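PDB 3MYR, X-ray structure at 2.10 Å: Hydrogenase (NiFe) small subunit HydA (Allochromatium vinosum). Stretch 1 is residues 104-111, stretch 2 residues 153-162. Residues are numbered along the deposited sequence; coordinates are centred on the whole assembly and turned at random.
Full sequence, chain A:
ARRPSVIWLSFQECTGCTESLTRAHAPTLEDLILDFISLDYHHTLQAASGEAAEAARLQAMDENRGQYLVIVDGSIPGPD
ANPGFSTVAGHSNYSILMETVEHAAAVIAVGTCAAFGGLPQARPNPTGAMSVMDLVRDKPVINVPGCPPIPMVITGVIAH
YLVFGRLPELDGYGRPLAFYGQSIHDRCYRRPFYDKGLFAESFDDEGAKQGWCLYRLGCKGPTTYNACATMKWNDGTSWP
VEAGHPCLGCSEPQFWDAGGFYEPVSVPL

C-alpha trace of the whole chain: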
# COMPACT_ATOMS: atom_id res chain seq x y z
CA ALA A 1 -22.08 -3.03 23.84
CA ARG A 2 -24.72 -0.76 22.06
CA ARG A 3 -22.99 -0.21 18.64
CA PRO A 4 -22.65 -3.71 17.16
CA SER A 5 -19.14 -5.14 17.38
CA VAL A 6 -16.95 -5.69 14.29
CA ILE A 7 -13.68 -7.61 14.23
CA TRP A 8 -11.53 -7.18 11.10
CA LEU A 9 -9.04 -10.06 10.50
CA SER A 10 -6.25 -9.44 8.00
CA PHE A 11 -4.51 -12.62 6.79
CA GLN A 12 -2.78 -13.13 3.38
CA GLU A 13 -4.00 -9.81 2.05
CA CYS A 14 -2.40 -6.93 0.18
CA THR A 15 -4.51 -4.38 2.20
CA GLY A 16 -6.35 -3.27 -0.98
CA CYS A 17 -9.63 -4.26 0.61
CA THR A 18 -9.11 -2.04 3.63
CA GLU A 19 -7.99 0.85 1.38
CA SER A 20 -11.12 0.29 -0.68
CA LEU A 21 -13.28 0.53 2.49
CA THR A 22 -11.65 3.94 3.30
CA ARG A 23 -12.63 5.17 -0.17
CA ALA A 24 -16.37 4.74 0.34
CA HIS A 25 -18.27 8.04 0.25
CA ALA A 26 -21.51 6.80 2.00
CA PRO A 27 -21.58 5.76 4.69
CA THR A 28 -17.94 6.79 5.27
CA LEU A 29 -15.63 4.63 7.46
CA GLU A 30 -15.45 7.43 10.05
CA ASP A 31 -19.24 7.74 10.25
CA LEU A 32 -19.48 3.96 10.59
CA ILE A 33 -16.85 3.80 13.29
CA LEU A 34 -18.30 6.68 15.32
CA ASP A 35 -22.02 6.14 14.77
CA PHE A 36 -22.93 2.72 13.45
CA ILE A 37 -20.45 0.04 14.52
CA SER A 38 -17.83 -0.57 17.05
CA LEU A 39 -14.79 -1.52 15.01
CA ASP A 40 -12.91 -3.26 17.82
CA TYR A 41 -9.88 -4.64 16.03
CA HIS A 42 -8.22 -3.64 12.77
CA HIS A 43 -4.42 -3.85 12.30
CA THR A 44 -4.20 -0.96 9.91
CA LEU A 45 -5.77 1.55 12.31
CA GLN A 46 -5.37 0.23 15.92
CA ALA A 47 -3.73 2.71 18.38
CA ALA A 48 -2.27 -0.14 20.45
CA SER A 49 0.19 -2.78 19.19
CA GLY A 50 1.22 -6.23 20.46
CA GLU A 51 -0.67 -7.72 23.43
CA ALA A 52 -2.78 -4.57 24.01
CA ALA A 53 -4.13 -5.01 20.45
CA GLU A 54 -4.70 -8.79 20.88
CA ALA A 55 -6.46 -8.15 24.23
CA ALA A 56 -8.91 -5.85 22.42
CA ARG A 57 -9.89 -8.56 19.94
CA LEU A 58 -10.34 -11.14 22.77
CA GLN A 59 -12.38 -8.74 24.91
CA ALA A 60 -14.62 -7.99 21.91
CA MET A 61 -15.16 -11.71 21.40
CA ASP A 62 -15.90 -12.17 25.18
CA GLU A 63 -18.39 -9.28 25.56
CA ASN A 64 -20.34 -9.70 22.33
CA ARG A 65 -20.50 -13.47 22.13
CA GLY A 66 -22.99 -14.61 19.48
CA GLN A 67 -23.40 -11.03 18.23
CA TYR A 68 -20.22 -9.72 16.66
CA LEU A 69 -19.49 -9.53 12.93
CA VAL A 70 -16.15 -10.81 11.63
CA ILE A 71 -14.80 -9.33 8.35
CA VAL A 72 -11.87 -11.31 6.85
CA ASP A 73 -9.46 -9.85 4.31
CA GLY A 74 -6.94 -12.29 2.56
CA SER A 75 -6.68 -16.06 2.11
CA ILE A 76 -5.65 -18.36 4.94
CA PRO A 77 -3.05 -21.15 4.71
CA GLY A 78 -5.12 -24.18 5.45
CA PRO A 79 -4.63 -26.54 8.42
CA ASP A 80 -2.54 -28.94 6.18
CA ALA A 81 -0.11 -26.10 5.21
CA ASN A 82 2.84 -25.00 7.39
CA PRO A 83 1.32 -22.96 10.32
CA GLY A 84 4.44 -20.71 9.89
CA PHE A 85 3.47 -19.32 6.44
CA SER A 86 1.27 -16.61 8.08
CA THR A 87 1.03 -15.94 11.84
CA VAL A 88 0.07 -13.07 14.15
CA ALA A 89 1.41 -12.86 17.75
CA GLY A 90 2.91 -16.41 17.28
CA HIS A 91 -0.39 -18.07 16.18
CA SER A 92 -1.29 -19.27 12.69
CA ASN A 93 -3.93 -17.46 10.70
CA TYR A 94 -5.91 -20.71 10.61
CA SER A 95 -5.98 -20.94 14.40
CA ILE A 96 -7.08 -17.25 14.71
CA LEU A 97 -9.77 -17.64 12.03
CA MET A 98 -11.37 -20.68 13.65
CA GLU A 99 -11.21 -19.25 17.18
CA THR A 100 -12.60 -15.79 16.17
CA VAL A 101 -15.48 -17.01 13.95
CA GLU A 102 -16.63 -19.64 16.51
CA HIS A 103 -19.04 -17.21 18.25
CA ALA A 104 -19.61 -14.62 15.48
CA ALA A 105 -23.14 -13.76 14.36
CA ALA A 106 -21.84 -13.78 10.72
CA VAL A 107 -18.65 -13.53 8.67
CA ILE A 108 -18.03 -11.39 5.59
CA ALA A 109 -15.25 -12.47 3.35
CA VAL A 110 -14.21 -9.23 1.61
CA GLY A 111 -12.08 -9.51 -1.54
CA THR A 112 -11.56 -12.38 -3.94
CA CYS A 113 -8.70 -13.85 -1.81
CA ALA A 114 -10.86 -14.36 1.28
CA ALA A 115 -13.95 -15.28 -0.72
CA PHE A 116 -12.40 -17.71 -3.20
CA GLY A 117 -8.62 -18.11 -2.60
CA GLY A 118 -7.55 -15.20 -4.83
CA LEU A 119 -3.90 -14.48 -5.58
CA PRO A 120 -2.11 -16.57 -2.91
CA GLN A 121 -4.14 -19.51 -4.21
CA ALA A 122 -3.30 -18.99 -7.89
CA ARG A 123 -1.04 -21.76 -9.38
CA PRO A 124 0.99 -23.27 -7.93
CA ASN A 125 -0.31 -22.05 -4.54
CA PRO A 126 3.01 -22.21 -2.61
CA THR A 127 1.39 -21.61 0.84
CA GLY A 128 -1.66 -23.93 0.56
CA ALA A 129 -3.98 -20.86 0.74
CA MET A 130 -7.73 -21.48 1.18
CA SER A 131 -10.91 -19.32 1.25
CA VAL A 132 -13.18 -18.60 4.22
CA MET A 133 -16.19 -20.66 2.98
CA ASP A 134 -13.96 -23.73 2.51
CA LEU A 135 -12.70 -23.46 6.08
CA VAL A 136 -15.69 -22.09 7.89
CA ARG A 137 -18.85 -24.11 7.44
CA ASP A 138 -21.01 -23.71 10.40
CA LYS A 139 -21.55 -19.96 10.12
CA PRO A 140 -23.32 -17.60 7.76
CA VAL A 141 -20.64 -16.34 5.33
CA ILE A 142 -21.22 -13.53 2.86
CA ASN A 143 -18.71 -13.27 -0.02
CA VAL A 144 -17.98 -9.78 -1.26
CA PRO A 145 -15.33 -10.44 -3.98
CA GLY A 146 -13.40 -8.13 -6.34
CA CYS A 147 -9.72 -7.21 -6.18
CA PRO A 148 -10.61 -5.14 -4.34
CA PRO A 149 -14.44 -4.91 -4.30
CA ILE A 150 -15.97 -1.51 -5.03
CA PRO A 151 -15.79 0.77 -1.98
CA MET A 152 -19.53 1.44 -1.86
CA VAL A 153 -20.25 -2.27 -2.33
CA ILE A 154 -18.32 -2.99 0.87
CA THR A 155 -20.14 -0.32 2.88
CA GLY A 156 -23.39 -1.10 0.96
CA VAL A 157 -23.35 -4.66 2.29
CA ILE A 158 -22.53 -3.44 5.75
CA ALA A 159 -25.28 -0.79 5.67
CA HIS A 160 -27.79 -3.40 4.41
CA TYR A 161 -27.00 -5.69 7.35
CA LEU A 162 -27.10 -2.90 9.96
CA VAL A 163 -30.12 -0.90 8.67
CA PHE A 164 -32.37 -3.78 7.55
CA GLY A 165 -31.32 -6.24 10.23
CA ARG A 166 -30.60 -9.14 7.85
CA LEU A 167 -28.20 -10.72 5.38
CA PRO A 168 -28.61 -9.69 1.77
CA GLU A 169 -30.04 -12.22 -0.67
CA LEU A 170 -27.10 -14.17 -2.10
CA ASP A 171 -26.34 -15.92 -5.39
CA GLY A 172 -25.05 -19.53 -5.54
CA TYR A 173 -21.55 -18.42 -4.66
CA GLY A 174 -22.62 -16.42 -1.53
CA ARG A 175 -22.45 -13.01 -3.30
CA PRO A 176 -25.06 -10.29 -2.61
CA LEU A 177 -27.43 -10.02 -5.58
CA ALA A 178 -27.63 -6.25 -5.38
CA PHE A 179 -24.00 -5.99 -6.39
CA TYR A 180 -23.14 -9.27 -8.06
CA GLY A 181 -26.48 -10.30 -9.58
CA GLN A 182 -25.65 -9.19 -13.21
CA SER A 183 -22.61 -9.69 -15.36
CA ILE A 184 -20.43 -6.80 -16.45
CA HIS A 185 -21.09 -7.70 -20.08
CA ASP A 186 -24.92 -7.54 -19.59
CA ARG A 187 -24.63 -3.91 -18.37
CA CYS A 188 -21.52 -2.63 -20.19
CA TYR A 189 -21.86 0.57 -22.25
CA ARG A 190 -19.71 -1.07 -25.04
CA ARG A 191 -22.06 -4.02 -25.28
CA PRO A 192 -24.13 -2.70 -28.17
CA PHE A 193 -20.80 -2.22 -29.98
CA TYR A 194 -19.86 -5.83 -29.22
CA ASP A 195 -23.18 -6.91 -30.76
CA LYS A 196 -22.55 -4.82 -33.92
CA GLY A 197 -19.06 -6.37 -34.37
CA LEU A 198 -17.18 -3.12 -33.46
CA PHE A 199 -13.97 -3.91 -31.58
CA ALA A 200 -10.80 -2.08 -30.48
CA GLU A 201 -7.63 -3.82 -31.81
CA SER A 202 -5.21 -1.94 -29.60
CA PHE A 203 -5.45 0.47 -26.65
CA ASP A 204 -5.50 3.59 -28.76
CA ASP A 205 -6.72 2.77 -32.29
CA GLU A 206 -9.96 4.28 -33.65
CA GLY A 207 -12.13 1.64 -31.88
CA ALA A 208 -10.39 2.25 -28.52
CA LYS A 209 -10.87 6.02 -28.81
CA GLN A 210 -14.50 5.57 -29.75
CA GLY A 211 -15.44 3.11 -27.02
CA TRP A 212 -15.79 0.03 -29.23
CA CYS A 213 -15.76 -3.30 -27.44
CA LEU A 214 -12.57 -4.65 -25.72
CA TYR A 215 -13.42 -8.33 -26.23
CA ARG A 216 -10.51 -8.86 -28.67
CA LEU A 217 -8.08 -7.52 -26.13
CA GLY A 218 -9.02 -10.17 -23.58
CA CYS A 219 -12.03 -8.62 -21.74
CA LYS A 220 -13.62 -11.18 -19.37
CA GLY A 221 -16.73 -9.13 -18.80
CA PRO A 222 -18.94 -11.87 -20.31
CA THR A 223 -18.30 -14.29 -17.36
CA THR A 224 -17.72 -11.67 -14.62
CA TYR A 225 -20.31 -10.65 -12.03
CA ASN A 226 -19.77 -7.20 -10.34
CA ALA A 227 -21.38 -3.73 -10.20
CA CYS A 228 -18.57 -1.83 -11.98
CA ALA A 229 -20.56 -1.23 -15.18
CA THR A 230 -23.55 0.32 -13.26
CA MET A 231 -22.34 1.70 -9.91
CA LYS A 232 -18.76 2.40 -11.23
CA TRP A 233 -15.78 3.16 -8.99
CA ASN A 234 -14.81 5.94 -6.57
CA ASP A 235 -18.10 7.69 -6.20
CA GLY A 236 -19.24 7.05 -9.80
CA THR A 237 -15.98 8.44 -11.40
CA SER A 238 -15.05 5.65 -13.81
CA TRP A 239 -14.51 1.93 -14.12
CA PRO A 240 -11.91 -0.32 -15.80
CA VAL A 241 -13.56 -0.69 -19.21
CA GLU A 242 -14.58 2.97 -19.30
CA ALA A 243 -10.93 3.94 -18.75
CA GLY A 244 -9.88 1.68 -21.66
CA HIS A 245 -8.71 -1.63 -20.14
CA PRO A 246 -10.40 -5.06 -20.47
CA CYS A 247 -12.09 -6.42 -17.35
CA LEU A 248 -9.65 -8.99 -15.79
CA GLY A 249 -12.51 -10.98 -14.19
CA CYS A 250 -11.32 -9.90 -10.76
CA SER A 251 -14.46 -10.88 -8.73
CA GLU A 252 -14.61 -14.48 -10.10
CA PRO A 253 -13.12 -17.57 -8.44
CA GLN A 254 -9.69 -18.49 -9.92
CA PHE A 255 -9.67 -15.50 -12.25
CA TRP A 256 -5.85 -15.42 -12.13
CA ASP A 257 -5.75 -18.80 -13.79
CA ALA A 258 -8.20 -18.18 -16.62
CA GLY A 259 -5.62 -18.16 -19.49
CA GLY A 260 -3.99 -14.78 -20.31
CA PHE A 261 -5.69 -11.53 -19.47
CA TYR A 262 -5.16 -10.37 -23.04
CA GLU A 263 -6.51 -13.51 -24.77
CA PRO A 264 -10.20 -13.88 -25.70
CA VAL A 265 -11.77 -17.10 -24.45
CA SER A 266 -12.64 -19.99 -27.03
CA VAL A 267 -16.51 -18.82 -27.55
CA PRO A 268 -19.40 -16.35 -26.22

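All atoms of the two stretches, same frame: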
# COMPACT_ATOMS: atom_id res chain seq x y z
N ALA A 104 -19.09 -15.76 16.27
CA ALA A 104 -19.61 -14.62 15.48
C ALA A 104 -21.09 -14.79 15.15
O ALA A 104 -21.52 -15.93 14.96
CB ALA A 104 -18.79 -14.45 14.16
N ALA A 105 -21.85 -13.70 15.01
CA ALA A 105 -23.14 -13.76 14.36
C ALA A 105 -22.98 -14.15 12.86
O ALA A 105 -23.76 -14.93 12.31
CB ALA A 105 -23.89 -12.35 14.46
N ALA A 106 -22.00 -13.55 12.17
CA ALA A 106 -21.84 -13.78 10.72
C ALA A 106 -20.42 -13.40 10.36
O ALA A 106 -19.73 -12.74 11.16
CB ALA A 106 -22.85 -12.95 9.93
N VAL A 107 -19.99 -13.81 9.18
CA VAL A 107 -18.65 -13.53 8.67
C VAL A 107 -18.79 -12.98 7.23
O VAL A 107 -19.49 -13.55 6.39
CB VAL A 107 -17.79 -14.84 8.58
CG1 VAL A 107 -16.34 -14.52 8.20
CG2 VAL A 107 -17.82 -15.59 9.90
N ILE A 108 -18.11 -11.89 6.95
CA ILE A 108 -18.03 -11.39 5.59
C ILE A 108 -16.64 -11.61 5.13
O ILE A 108 -15.68 -11.16 5.78
CB ILE A 108 -18.28 -9.88 5.56
CG1 ILE A 108 -19.70 -9.59 6.05
CG2 ILE A 108 -18.05 -9.32 4.15
CD1 ILE A 108 -19.98 -8.05 6.15
N ALA A 109 -16.52 -12.34 4.02
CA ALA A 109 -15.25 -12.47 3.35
C ALA A 109 -15.18 -11.36 2.29
O ALA A 109 -15.84 -11.42 1.25
CB ALA A 109 -15.15 -13.91 2.68
N VAL A 110 -14.35 -10.37 2.54
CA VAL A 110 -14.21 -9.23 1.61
C VAL A 110 -13.01 -9.48 0.72
O VAL A 110 -11.91 -9.85 1.19
CB VAL A 110 -14.09 -7.90 2.43
CG1 VAL A 110 -12.76 -7.93 3.18
CG2 VAL A 110 -13.93 -6.70 1.44
N GLY A 111 -13.21 -9.31 -0.59
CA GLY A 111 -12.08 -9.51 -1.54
C GLY A 111 -12.10 -10.94 -2.08
O GLY A 111 -12.52 -11.90 -1.39
N VAL A 153 -19.69 -0.91 -2.52
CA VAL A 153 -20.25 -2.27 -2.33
C VAL A 153 -19.92 -2.76 -0.95
O VAL A 153 -20.77 -3.36 -0.27
CB VAL A 153 -19.75 -3.24 -3.42
CG1 VAL A 153 -20.07 -4.70 -3.04
CG2 VAL A 153 -20.37 -2.84 -4.76
N ILE A 154 -18.68 -2.59 -0.51
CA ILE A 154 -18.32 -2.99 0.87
C ILE A 154 -19.23 -2.29 1.90
O ILE A 154 -19.83 -2.95 2.71
CB ILE A 154 -16.87 -2.74 1.19
CG1 ILE A 154 -16.01 -3.42 0.11
CG2 ILE A 154 -16.47 -3.31 2.59
CD1 ILE A 154 -14.52 -2.99 0.20
N THR A 155 -19.33 -0.97 1.86
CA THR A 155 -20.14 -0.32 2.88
C THR A 155 -21.65 -0.55 2.60
O THR A 155 -22.43 -0.50 3.51
CB THR A 155 -19.84 1.22 2.93
OG1 THR A 155 -19.97 1.76 1.61
CG2 THR A 155 -18.40 1.47 3.35
N GLY A 156 -22.03 -0.70 1.34
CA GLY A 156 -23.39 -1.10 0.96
C GLY A 156 -23.89 -2.40 1.63
O GLY A 156 -25.02 -2.46 2.13
N VAL A 157 -23.04 -3.40 1.65
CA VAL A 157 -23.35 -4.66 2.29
C VAL A 157 -23.43 -4.44 3.78
O VAL A 157 -24.36 -4.93 4.44
CB VAL A 157 -22.24 -5.68 2.02
CG1 VAL A 157 -22.43 -6.97 2.89
CG2 VAL A 157 -22.31 -6.13 0.54
N ILE A 158 -22.48 -3.70 4.33
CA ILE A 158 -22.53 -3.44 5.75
C ILE A 158 -23.78 -2.65 6.12
O ILE A 158 -24.43 -2.98 7.10
CB ILE A 158 -21.25 -2.70 6.22
CG1 ILE A 158 -20.05 -3.63 6.07
CG2 ILE A 158 -21.41 -2.22 7.68
CD1 ILE A 158 -18.68 -2.89 6.20
N ALA A 159 -24.11 -1.62 5.34
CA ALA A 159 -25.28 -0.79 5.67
C ALA A 159 -26.57 -1.63 5.55
O ALA A 159 -27.50 -1.43 6.29
CB ALA A 159 -25.39 0.41 4.71
N HIS A 160 -26.64 -2.52 4.55
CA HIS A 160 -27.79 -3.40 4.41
C HIS A 160 -28.03 -4.19 5.73
O HIS A 160 -29.15 -4.26 6.25
CB HIS A 160 -27.52 -4.37 3.27
CG HIS A 160 -28.72 -5.16 2.85
ND1 HIS A 160 -29.39 -6.02 3.70
CD2 HIS A 160 -29.27 -5.34 1.62
CE1 HIS A 160 -30.42 -6.55 3.06
NE2 HIS A 160 -30.35 -6.18 1.79
N TYR A 161 -26.97 -4.85 6.17
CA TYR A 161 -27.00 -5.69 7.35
C TYR A 161 -27.39 -4.90 8.59
O TYR A 161 -28.27 -5.29 9.32
CB TYR A 161 -25.62 -6.31 7.48
CG TYR A 161 -25.45 -7.18 8.68
CD1 TYR A 161 -24.62 -6.79 9.73
CD2 TYR A 161 -26.09 -8.41 8.75
CE1 TYR A 161 -24.46 -7.63 10.85
CE2 TYR A 161 -25.96 -9.23 9.87
CZ TYR A 161 -25.13 -8.85 10.90
OH TYR A 161 -24.97 -9.70 11.98
N LEU A 162 -26.80 -3.74 8.80
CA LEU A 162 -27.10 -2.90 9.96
C LEU A 162 -28.49 -2.23 9.90
O LEU A 162 -29.20 -2.15 10.91
CB LEU A 162 -26.11 -1.74 10.03
CG LEU A 162 -24.76 -1.82 10.77
CD1 LEU A 162 -24.26 -3.17 11.24
CD2 LEU A 162 -23.69 -0.88 10.18

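Three residues carry most of this strand-on-helix contact: Ile108 and Val110 from the strand and Tyr161 from the helix. The two segments run almost exactly antiparallel, their N-to-C directions 170° apart and their axes 10.9 Å apart at closest approach. That spacing leaves room for one layer of side chains between the backbones, and the contact is made by side chains alone; no hydrogen bond crosses it.

Ile108 covers the most surface. Its CA-to-CB bond points toward the helix, and with chi1 in m and chi2 in t the chain extends so that CD1 leads. CD1 of Ile108 meets two consecutive helix residues, lying 4.2 Å from CG1 of Val157 and 4.4 Å from CG1 of Ile158. Val157 points toward the strand, whereas Ile158 leaves the helix sideways, but its side chain turns nearer, CG1 making the approach. Side chains from both segments thus fill the 9.1 Å between the CA atoms of Ile108 and Ile158.

Val110 works at shorter range. The CA of Val110 is 7.5 Å from the CA of Ile154, and its branched side chain, chi1 in p, needs less reach: CG2 of Val110 sits 4.0 Å from CD1 of Ile154. Here the helix supplies the length, since Ile154 also starts sideways and uses an m, t conformation to bring its end close.

At the other end the backbones have drawn apart, to 10.2 Å between the CA atoms of Ala106 and Tyr161, and the partners differ in size. The strand side offers only methyl groups, and Tyr161 spans the gap with chi1 in t. The OH of Tyr161 lies 3.8 Å from CB of Ala105 and 4.4 Å from CB of Ala106, so its phenol end packs against alanine methyls.

The periodicities match the set of residues that take part. Along the strand, Ala106, Ile108 and Val110 point toward the helix, while the intervening Val107 and Ala109 are out of reach. On the helix, Ile154, Val157, Ile158 and Tyr161 follow a 3-4 spacing that keeps them on one side, held there by backbone hydrogen bonds such as Ile158 N to Ile154 O (3.2 Å) and Tyr161 N to Val157 O (3.1 Å). The rule to read from this contact is complementarity of reach: small alanines face a long tyrosine where the backbones are far apart, and aliphatic side chains meet where they converge.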